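Local atomic coordinates of cadherin-23 (Mus musculus, PDB entry 5UZ8), a protein that probably mediates calcium-dependent adhesion as a long chain of cadherin repeats and probably helps form the tip links used in hearing. Residues 75-80 with 110-115; 269-274 with 280-285. All coordinates share one frame; numbering follows the deposited sequence.

Contact 1: residues 75-80 with 110-115. With CA (calcium ion), chain K; CA (calcium ion), chain J; CA (calcium ion), chain I.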
ATOM      1  N   ASP A  75     -27.123   4.899 -12.374  1.00 15.51           N
ATOM      2  CA  ASP A  75     -25.740   4.619 -12.039  1.00 15.63           C
ATOM      3  C   ASP A  75     -25.014   4.155 -13.317  1.00 15.56           C
ATOM      4  O   ASP A  75     -25.341   3.111 -13.874  1.00 16.12           O
ATOM      5  CB  ASP A  75     -25.728   3.499 -10.997  1.00 16.47           C
ATOM      6  CG  ASP A  75     -24.315   3.130 -10.518  1.00 17.53           C
ATOM      7  OD1 ASP A  75     -23.312   3.756 -10.928  1.00 16.82           O
ATOM      8  OD2 ASP A  75     -24.216   2.184  -9.728  1.00 18.36           O
ATOM      9  N   TYR A  76     -24.013   4.918 -13.758  1.00 15.22           N
ATOM     10  CA  TYR A  76     -23.240   4.572 -14.943  1.00 15.19           C
ATOM     11  C   TYR A  76     -22.599   3.202 -14.777  1.00 16.43           C
ATOM     12  O   TYR A  76     -22.455   2.479 -15.736  1.00 17.17           O
ATOM     13  CB  TYR A  76     -22.145   5.619 -15.238  1.00 15.02           C
ATOM     14  CG  TYR A  76     -21.389   5.326 -16.505  1.00 15.42           C
ATOM     15  CD1 TYR A  76     -21.902   5.713 -17.770  1.00 15.32           C
ATOM     16  CD2 TYR A  76     -20.185   4.636 -16.475  1.00 16.31           C
ATOM     17  CE1 TYR A  76     -21.212   5.433 -18.923  1.00 16.04           C
ATOM     18  CE2 TYR A  76     -19.499   4.371 -17.632  1.00 16.89           C
ATOM     19  CZ  TYR A  76     -20.017   4.752 -18.839  1.00 16.90           C
ATOM     20  OH  TYR A  76     -19.323   4.468 -19.974  1.00 18.06           O
ATOM     21  N   GLU A  77     -22.224   2.854 -13.552  1.00 16.43           N
ATOM     22  CA  GLU A  77     -21.631   1.556 -13.321  1.00 17.89           C
ATOM     23  C   GLU A  77     -22.617   0.384 -13.527  1.00 18.99           C
ATOM     24  O   GLU A  77     -22.166  -0.748 -13.606  1.00 20.10           O
ATOM     25  CB  GLU A  77     -20.928   1.500 -11.958  1.00 18.30           C
ATOM     26  CG  GLU A  77     -19.586   2.213 -11.925  1.00 18.28           C
ATOM     27  CD  GLU A  77     -19.636   3.728 -12.154  1.00 17.36           C
ATOM     28  OE1 GLU A  77     -18.990   4.147 -13.111  1.00 16.83           O
ATOM     29  OE2 GLU A  77     -20.263   4.512 -11.384  1.00 16.35           O
ATOM     30  N   GLU A  78     -23.929   0.680 -13.665  1.00 18.94           N
ATOM     31  CA  GLU A  78     -24.963  -0.332 -13.963  0.50 19.66           C
ATOM     32  C   GLU A  78     -25.590  -0.153 -15.342  1.00 18.76           C
ATOM     33  O   GLU A  78     -25.948  -1.134 -15.986  1.00 18.92           O
ATOM     34  CB  GLU A  78     -26.084  -0.264 -12.918  0.50 20.36           C
ATOM     35  CG  GLU A  78     -25.640  -0.627 -11.513  0.50 21.92           C
ATOM     36  CD  GLU A  78     -25.088  -2.037 -11.428  0.50 23.92           C
ATOM     37  OE1 GLU A  78     -25.439  -2.875 -12.288  0.50 26.21           O
ATOM     38  OE2 GLU A  78     -24.294  -2.316 -10.511  0.50 26.02           O
ATOM     39  N   VAL A  79     -25.743   1.095 -15.779  1.00 17.61           N
ATOM     40  CA  VAL A  79     -26.501   1.430 -16.989  1.00 17.27           C
ATOM     41  C   VAL A  79     -25.770   2.482 -17.820  1.00 16.60           C
ATOM     42  O   VAL A  79     -25.452   3.542 -17.310  1.00 15.54           O
ATOM     43  CB  VAL A  79     -27.869   2.011 -16.586  1.00 16.86           C
ATOM     44  CG1 VAL A  79     -28.661   2.503 -17.794  1.00 17.02           C
ATOM     45  CG2 VAL A  79     -28.652   1.003 -15.744  1.00 17.48           C
ATOM     46  N   HIS A  80     -25.544   2.184 -19.102  1.00 17.01           N
ATOM     47  CA  HIS A  80     -24.939   3.161 -20.028  1.00 17.40           C
ATOM     48  C   HIS A  80     -25.946   3.925 -20.884  1.00 17.38           C
ATOM     49  O   HIS A  80     -25.639   5.025 -21.336  1.00 18.42           O
ATOM     50  CB  HIS A  80     -23.873   2.488 -20.912  1.00 18.23           C
ATOM     51  CG  HIS A  80     -22.653   2.031 -20.165  1.00 18.90           C
ATOM     52  ND1 HIS A  80     -21.661   1.275 -20.754  1.00 20.05           N
ATOM     53  CD2 HIS A  80     -22.265   2.234 -18.884  1.00 18.78           C
ATOM     54  CE1 HIS A  80     -20.715   1.028 -19.860  1.00 21.10           C
ATOM     55  NE2 HIS A  80     -21.070   1.577 -18.709  1.00 20.02           N
ATOM     56  N   ASN A 110     -16.878  10.745 -11.610  1.00 15.48           N
ATOM     57  CA  ASN A 110     -15.870  10.126 -10.796  1.00 16.39           C
ATOM     58  C   ASN A 110     -16.386   9.920  -9.378  1.00 16.53           C
ATOM     59  O   ASN A 110     -15.971  10.614  -8.435  1.00 17.17           O
ATOM     60  CB  ASN A 110     -14.569  10.934 -10.811  1.00 17.41           C
ATOM     61  CG  ASN A 110     -13.421  10.183 -10.166  1.00 18.25           C
ATOM     62  OD1 ASN A 110     -13.444   8.963 -10.119  1.00 17.80           O
ATOM     63  ND2 ASN A 110     -12.423  10.896  -9.680  1.00 19.02           N
ATOM     64  N   ASP A 111     -17.268   8.929  -9.237  1.00 14.16           N
ATOM     65  CA  ASP A 111     -17.921   8.641  -7.955  1.00 15.44           C
ATOM     66  C   ASP A 111     -17.422   7.367  -7.248  1.00 15.17           C
ATOM     67  O   ASP A 111     -17.990   6.978  -6.218  1.00 16.42           O
ATOM     68  CB  ASP A 111     -19.462   8.670  -8.084  1.00 16.29           C
ATOM     69  CG  ASP A 111     -20.031   7.659  -9.087  1.00 15.96           C
ATOM     70  OD1 ASP A 111     -19.315   7.128  -9.970  1.00 15.80           O
ATOM     71  OD2 ASP A 111     -21.272   7.455  -9.059  1.00 16.64           O
ATOM     72  N   ASN A 112     -16.377   6.739  -7.766  1.00 14.04           N
ATOM     73  CA  ASN A 112     -15.764   5.598  -7.094  1.00 14.53           C
ATOM     74  C   ASN A 112     -14.291   5.881  -6.781  1.00 14.44           C
ATOM     75  O   ASN A 112     -13.548   6.368  -7.642  1.00 13.87           O
ATOM     76  CB  ASN A 112     -15.886   4.329  -7.928  1.00 13.68           C
ATOM     77  CG  ASN A 112     -17.328   3.837  -7.997  1.00 14.53           C
ATOM     78  OD1 ASN A 112     -17.768   3.094  -7.116  1.00 15.06           O
ATOM     79  ND2 ASN A 112     -18.082   4.327  -8.986  1.00 14.24           N
ATOM     80  N   ASN A 113     -13.883   5.548  -5.565  1.00 15.58           N
ATOM     81  CA  ASN A 113     -12.487   5.669  -5.158  1.00 15.84           C
ATOM     82  C   ASN A 113     -11.737   4.438  -5.617  1.00 15.40           C
ATOM     83  O   ASN A 113     -12.318   3.348  -5.619  1.00 15.52           O
ATOM     84  CB  ASN A 113     -12.359   5.712  -3.635  1.00 17.28           C
ATOM     85  CG  ASN A 113     -12.892   6.999  -3.041  1.00 19.22           C
ATOM     86  OD1 ASN A 113     -13.988   7.385  -3.326  1.00 20.85           O
ATOM     87  ND2 ASN A 113     -12.097   7.660  -2.214  1.00 21.57           N
ATOM     88  N   PRO A 114     -10.412   4.580  -5.839  1.00 14.40           N
ATOM     89  CA  PRO A 114      -9.599   3.354  -5.920  1.00 14.14           C
ATOM     90  C   PRO A 114      -9.615   2.653  -4.582  1.00 14.48           C
ATOM     91  O   PRO A 114      -9.561   3.316  -3.530  1.00 15.02           O
ATOM     92  CB  PRO A 114      -8.194   3.847  -6.270  1.00 14.22           C
ATOM     93  CG  PRO A 114      -8.319   5.267  -6.626  1.00 14.77           C
ATOM     94  CD  PRO A 114      -9.594   5.789  -5.964  1.00 14.82           C
ATOM     95  N   ILE A 115      -9.751   1.346  -4.613  1.00 14.71           N
ATOM     96  CA  ILE A 115      -9.902   0.515  -3.403  1.00 15.77           C
ATOM     97  C   ILE A 115      -8.845  -0.563  -3.472  1.00 15.42           C
ATOM     98  O   ILE A 115      -8.784  -1.310  -4.454  1.00 14.32           O
ATOM     99  CB  ILE A 115     -11.285  -0.133  -3.304  1.00 17.07           C
ATOM    100  CG1 ILE A 115     -12.377   0.943  -3.117  1.00 18.31           C
ATOM    101  CG2 ILE A 115     -11.346  -1.113  -2.122  1.00 18.39           C
ATOM    102  CD1 ILE A 115     -13.796   0.428  -3.326  1.00 19.47           C
TER
HETATM  103 CA    CA K2610     -21.893   5.434 -10.094  1.00 18.18          CA
HETATM  104 CA    CA J2609     -18.834   6.518 -12.206  1.00 14.33          CA
HETATM  105 CA    CA I2608     -12.627   6.770  -9.709  1.00 13.06          CA
HETATM  106  O   HOH W   1     -20.986   4.136  -8.346  1.00 17.11           O
HETATM  107  O   HOH W   2     -23.859   5.626  -8.638  1.00 17.44           O

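Contact 2: residues 269-274 with 280-285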
ATOM      1  N   ALA A 269      47.993 -21.199  31.478  1.00 23.95           N
ATOM      2  CA  ALA A 269      47.953 -20.776  32.875  1.00 22.70           C
ATOM      3  C   ALA A 269      46.600 -20.186  33.320  1.00 21.51           C
ATOM      4  O   ALA A 269      46.413 -19.924  34.516  1.00 20.57           O
ATOM      5  CB  ALA A 269      49.064 -19.793  33.176  1.00 22.46           C
ATOM      6  N   PHE A 270      45.697 -19.945  32.377  1.00 20.29           N
ATOM      7  CA  PHE A 270      44.396 -19.353  32.680  1.00 19.94           C
ATOM      8  C   PHE A 270      43.277 -20.084  31.954  1.00 20.78           C
ATOM      9  O   PHE A 270      43.529 -20.868  31.038  1.00 21.08           O
ATOM     10  CB  PHE A 270      44.386 -17.885  32.228  1.00 18.60           C
ATOM     11  CG  PHE A 270      45.423 -17.032  32.905  1.00 18.36           C
ATOM     12  CD1 PHE A 270      46.706 -16.965  32.419  1.00 18.27           C
ATOM     13  CD2 PHE A 270      45.112 -16.322  34.058  1.00 17.96           C
ATOM     14  CE1 PHE A 270      47.666 -16.220  33.063  1.00 18.46           C
ATOM     15  CE2 PHE A 270      46.064 -15.546  34.699  1.00 17.92           C
ATOM     16  CZ  PHE A 270      47.343 -15.494  34.204  1.00 18.07           C
ATOM     17  N   SER A 271      42.046 -19.799  32.371  1.00 20.69           N
ATOM     18  CA  SER A 271      40.849 -20.319  31.726  0.50 21.51           C
ATOM     19  C   SER A 271      39.825 -19.221  31.653  1.00 21.34           C
ATOM     20  O   SER A 271      39.778 -18.353  32.533  1.00 21.67           O
ATOM     21  CB  SER A 271      40.261 -21.473  32.531  0.50 22.84           C
ATOM     22  OG  SER A 271      41.074 -22.607  32.423  0.50 23.62           O
ATOM     23  N   VAL A 272      39.001 -19.246  30.609  1.00 20.94           N
ATOM     24  CA  VAL A 272      37.862 -18.343  30.552  1.00 20.89           C
ATOM     25  C   VAL A 272      36.588 -19.171  30.425  1.00 22.25           C
ATOM     26  O   VAL A 272      36.538 -20.147  29.651  1.00 22.27           O
ATOM     27  CB  VAL A 272      37.955 -17.318  29.413  1.00 20.00           C
ATOM     28  CG1 VAL A 272      37.894 -17.983  28.039  1.00 20.35           C
ATOM     29  CG2 VAL A 272      36.868 -16.265  29.555  1.00 19.82           C
ATOM     30  N   ASP A 273      35.584 -18.819  31.214  1.00 22.83           N
ATOM     31  CA  ASP A 273      34.289 -19.495  31.125  1.00 24.29           C
ATOM     32  C   ASP A 273      33.722 -19.085  29.788  1.00 23.98           C
ATOM     33  O   ASP A 273      33.573 -17.889  29.522  1.00 21.99           O
ATOM     34  CB  ASP A 273      33.361 -19.014  32.240  1.00 25.79           C
ATOM     35  CG  ASP A 273      32.013 -19.750  32.243  1.00 27.85           C
ATOM     36  OD1 ASP A 273      31.174 -19.482  31.376  1.00 27.78           O
ATOM     37  OD2 ASP A 273      31.824 -20.654  33.088  1.00 30.38           O
ATOM     38  N   MET A 274      33.380 -20.055  28.951  1.00 25.46           N
ATOM     39  CA  MET A 274      32.973 -19.728  27.599  1.00 26.41           C
ATOM     40  C   MET A 274      31.712 -18.852  27.516  1.00 25.95           C
ATOM     41  O   MET A 274      31.572 -18.101  26.556  1.00 23.73           O
ATOM     42  CB  MET A 274      32.842 -20.997  26.752  1.00 29.32           C
ATOM     43  CG  MET A 274      31.684 -21.898  27.070  1.00 33.77           C
ATOM     44  SD  MET A 274      31.725 -23.405  26.049  1.00 40.30           S
ATOM     45  CE  MET A 274      31.745 -22.741  24.375  1.00 38.23           C
ATOM     46  N   THR A 280      39.828 -17.081  35.047  1.00 20.03           N
ATOM     47  CA  THR A 280      40.434 -17.600  36.259  1.00 20.93           C
ATOM     48  C   THR A 280      41.819 -18.153  35.995  1.00 20.24           C
ATOM     49  O   THR A 280      42.177 -18.437  34.843  1.00 19.81           O
ATOM     50  CB  THR A 280      39.584 -18.728  36.861  1.00 22.57           C
ATOM     51  OG1 THR A 280      39.294 -19.675  35.829  1.00 22.84           O
ATOM     52  CG2 THR A 280      38.291 -18.162  37.449  1.00 23.71           C
ATOM     53  N   THR A 281      42.602 -18.298  37.067  1.00 20.06           N
ATOM     54  CA  THR A 281      43.932 -18.901  36.969  1.00 19.51           C
ATOM     55  C   THR A 281      43.751 -20.417  36.908  1.00 20.41           C
ATOM     56  O   THR A 281      42.758 -20.929  37.427  1.00 20.63           O
ATOM     57  CB  THR A 281      44.806 -18.561  38.184  1.00 19.79           C
ATOM     58  OG1 THR A 281      44.159 -19.019  39.395  1.00 20.33           O
ATOM     59  CG2 THR A 281      45.051 -17.033  38.249  1.00 19.35           C
ATOM     60  N   GLN A 282      44.688 -21.111  36.248  1.00 20.41           N
ATOM     61  CA  GLN A 282      44.714 -22.597  36.253  0.50 21.61           C
ATOM     62  C   GLN A 282      45.749 -23.122  37.263  1.00 22.05           C
ATOM     63  O   GLN A 282      45.832 -24.332  37.506  1.00 23.11           O
ATOM     64  CB  GLN A 282      45.024 -23.173  34.851  0.50 21.89           C
ATOM     65  CG  GLN A 282      43.899 -23.110  33.818  0.50 22.03           C
ATOM     66  CD  GLN A 282      44.139 -24.025  32.604  0.50 22.89           C
ATOM     67  OE1 GLN A 282      44.497 -25.197  32.756  0.50 24.17           O
ATOM     68  NE2 GLN A 282      43.922 -23.494  31.394  0.50 22.38           N
ATOM     69  N   ARG A 283      46.534 -22.222  37.847  1.00 21.16           N
ATOM     70  CA  ARG A 283      47.598 -22.598  38.778  1.00 21.61           C
ATOM     71  C   ARG A 283      48.048 -21.379  39.566  1.00 20.99           C
ATOM     72  O   ARG A 283      47.796 -20.241  39.141  1.00 20.32           O
ATOM     73  CB  ARG A 283      48.798 -23.159  38.001  1.00 21.77           C
ATOM     74  CG  ARG A 283      49.437 -22.186  36.995  1.00 21.18           C
ATOM     75  CD  ARG A 283      50.702 -22.821  36.422  1.00 22.16           C
ATOM     76  NE  ARG A 283      51.322 -22.014  35.384  1.00 21.94           N
ATOM     77  CZ  ARG A 283      52.101 -20.952  35.601  1.00 21.97           C
ATOM     78  NH1 ARG A 283      52.352 -20.508  36.832  1.00 21.51           N
ATOM     79  NH2 ARG A 283      52.615 -20.304  34.556  1.00 22.22           N
ATOM     80  N   PRO A 284      48.774 -21.598  40.678  1.00 21.54           N
ATOM     81  CA  PRO A 284      49.466 -20.459  41.283  1.00 20.82           C
ATOM     82  C   PRO A 284      50.471 -19.826  40.329  1.00 20.01           C
ATOM     83  O   PRO A 284      51.068 -20.525  39.497  1.00 19.64           O
ATOM     84  CB  PRO A 284      50.198 -21.065  42.491  1.00 21.78           C
ATOM     85  CG  PRO A 284      50.040 -22.554  42.371  1.00 22.93           C
ATOM     86  CD  PRO A 284      48.890 -22.832  41.477  1.00 22.67           C
ATOM     87  N   LEU A 285      50.624 -18.504  40.442  1.00 19.41           N
ATOM     88  CA  LEU A 285      51.593 -17.782  39.660  1.00 19.23           C
ATOM     89  C   LEU A 285      52.685 -17.289  40.586  1.00 19.64           C
ATOM     90  O   LEU A 285      52.409 -16.977  41.765  1.00 20.19           O
ATOM     91  CB  LEU A 285      50.928 -16.581  38.991  1.00 19.23           C
ATOM     92  CG  LEU A 285      49.603 -16.872  38.253  1.00 19.24           C
ATOM     93  CD1 LEU A 285      49.015 -15.587  37.684  1.00 19.18           C
ATOM     94  CD2 LEU A 285      49.835 -17.879  37.160  1.00 19.63           C
TER
HETATM   95  O   HOH W   3      36.991 -19.179  34.384  1.00 21.92           O

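Contact 1: residues 75-80 with 110-115
The carboxylates of E77 and D111 meet across two calcium ions rather than through direct pairing: E77 OE2 and D111 OD1 lie 3.1 Å apart, a closeness of like-charged groups that the shared cations would offset. Metal bonds dominate. E77 grips the chain J calcium with both oxygens, and its OE2 also reaches the chain K calcium at 2.3 Å, so that one atom bridges the ions. D111 bridges them differently, OD1 going to chain J and OD2 to chain K, at 2.4 Å. D75 joins through OD1 alone, 2.4 Å from the chain K ion. A bend at chi2 (64°) folds the E77 chain so that both its oxygens face the metals. A third ion, in chain I, is held by N110 OD1 and the backbone O of N112, 2.3 Å away in the latter case.

Hydrogen bonds support this cluster. The backbone N of E77 donates to D75 OD1 at 3.0 Å from above the carboxylate plane, closing an Asx turn that helps hold a metal-bound oxygen in place. N112 ND2 donates to water 1 at 3.0 Å, and this water is itself a ligand of the chain K calcium; N112 is thus a second-shell residue there. Its amide stands nearly upright to the E77 carboxylate, their planes 79° apart.

E21, D108, I109 and D144 complete the chain J site, E21 the chain K site as well. D75-E77 (DYE) and D108-N112 (DINDN) are cadherin linker motifs, whose calcium ions fix one repeat against the next. The contact joins the loop between strands 66-70 and 81-89 to the linker between strands 97-107 and 115-116, where P114 packs on A191 and D193 of strand 184-193.

Contact 2: residues 269-274 with 280-285
F270 and T281 face each other as a non-hydrogen-bonded antiparallel pair, and beside them S271 and T280 form a hydrogen-bonded one. The latter bonds are S271 N to T280 O and T280 N to S271 O, both 2.8 Å and fairly straight. T280 O also takes a CA-H contact from F270 and lies at the edge of that residue's ring, near its plane. Just beyond the paired residues, Q282 N donates to A269 O at 2.7 Å, from above the carbonyl plane.

The tight part gathers around F270. With CG anti to the carbonyl carbon (chi1 -60°), its side chain sets off away from the paired strand, yet the far atoms of the ring reach T281 and L285: CE2 approaches T281 CG2 at 4.0 Å, while CZ meets L285 CD1 at 3.9 Å, the F270 and L285 side chains crossing at about a right angle. The ring also meets F291 edge-to-face. A leucine here would probably leave F291 without its edge-to-face partner and open a gap beside T281 and L285.

The outer side is looser and more polar. In the conformer described, one of two modelled for Q282, NE2 donates to F270 O at 2.7 Å; the alternative makes this bond less certain. S271 is also modelled twice. Water 3 contacts T280 OG1 at 2.8 Å and gives a weak bond to S271 O. R283 runs past the methyl of A269, NH2 standing 3.8 Å from A269 CB, and its charge is paired with E289.

The paired strands 270-272 and 278-281 form a beta hairpin in one sheet of the cadherin sandwich. Strand 278-281 lies between 270-272 and 241-244, T281 OG1 accepting from T240 N, while F270 packs on L262, L293 and V313 of the facing sheet.

Overall arrangement
From the N terminus the chain first builds the sandwich that ends with strands 81-89 and 97-107; these two strands lie within the loop that contact 1 closes, between residues 75-80 and 110-115. The chain then passes into the next repeat through this calcium-bound linker, and a second calcium linker leads to the third repeat. There contact 2 closes a much shorter loop, the hairpin of strands 270-272 and 278-281. Contacts 1 and 2 follow in series, neither nested nor crossed, their centres about 81 Å apart and their nearest atoms about 53 Å apart. Contact 1 ties two repeats together through metal ions; contact 2 pairs two neighbouring strands within one sheet of a single repeat.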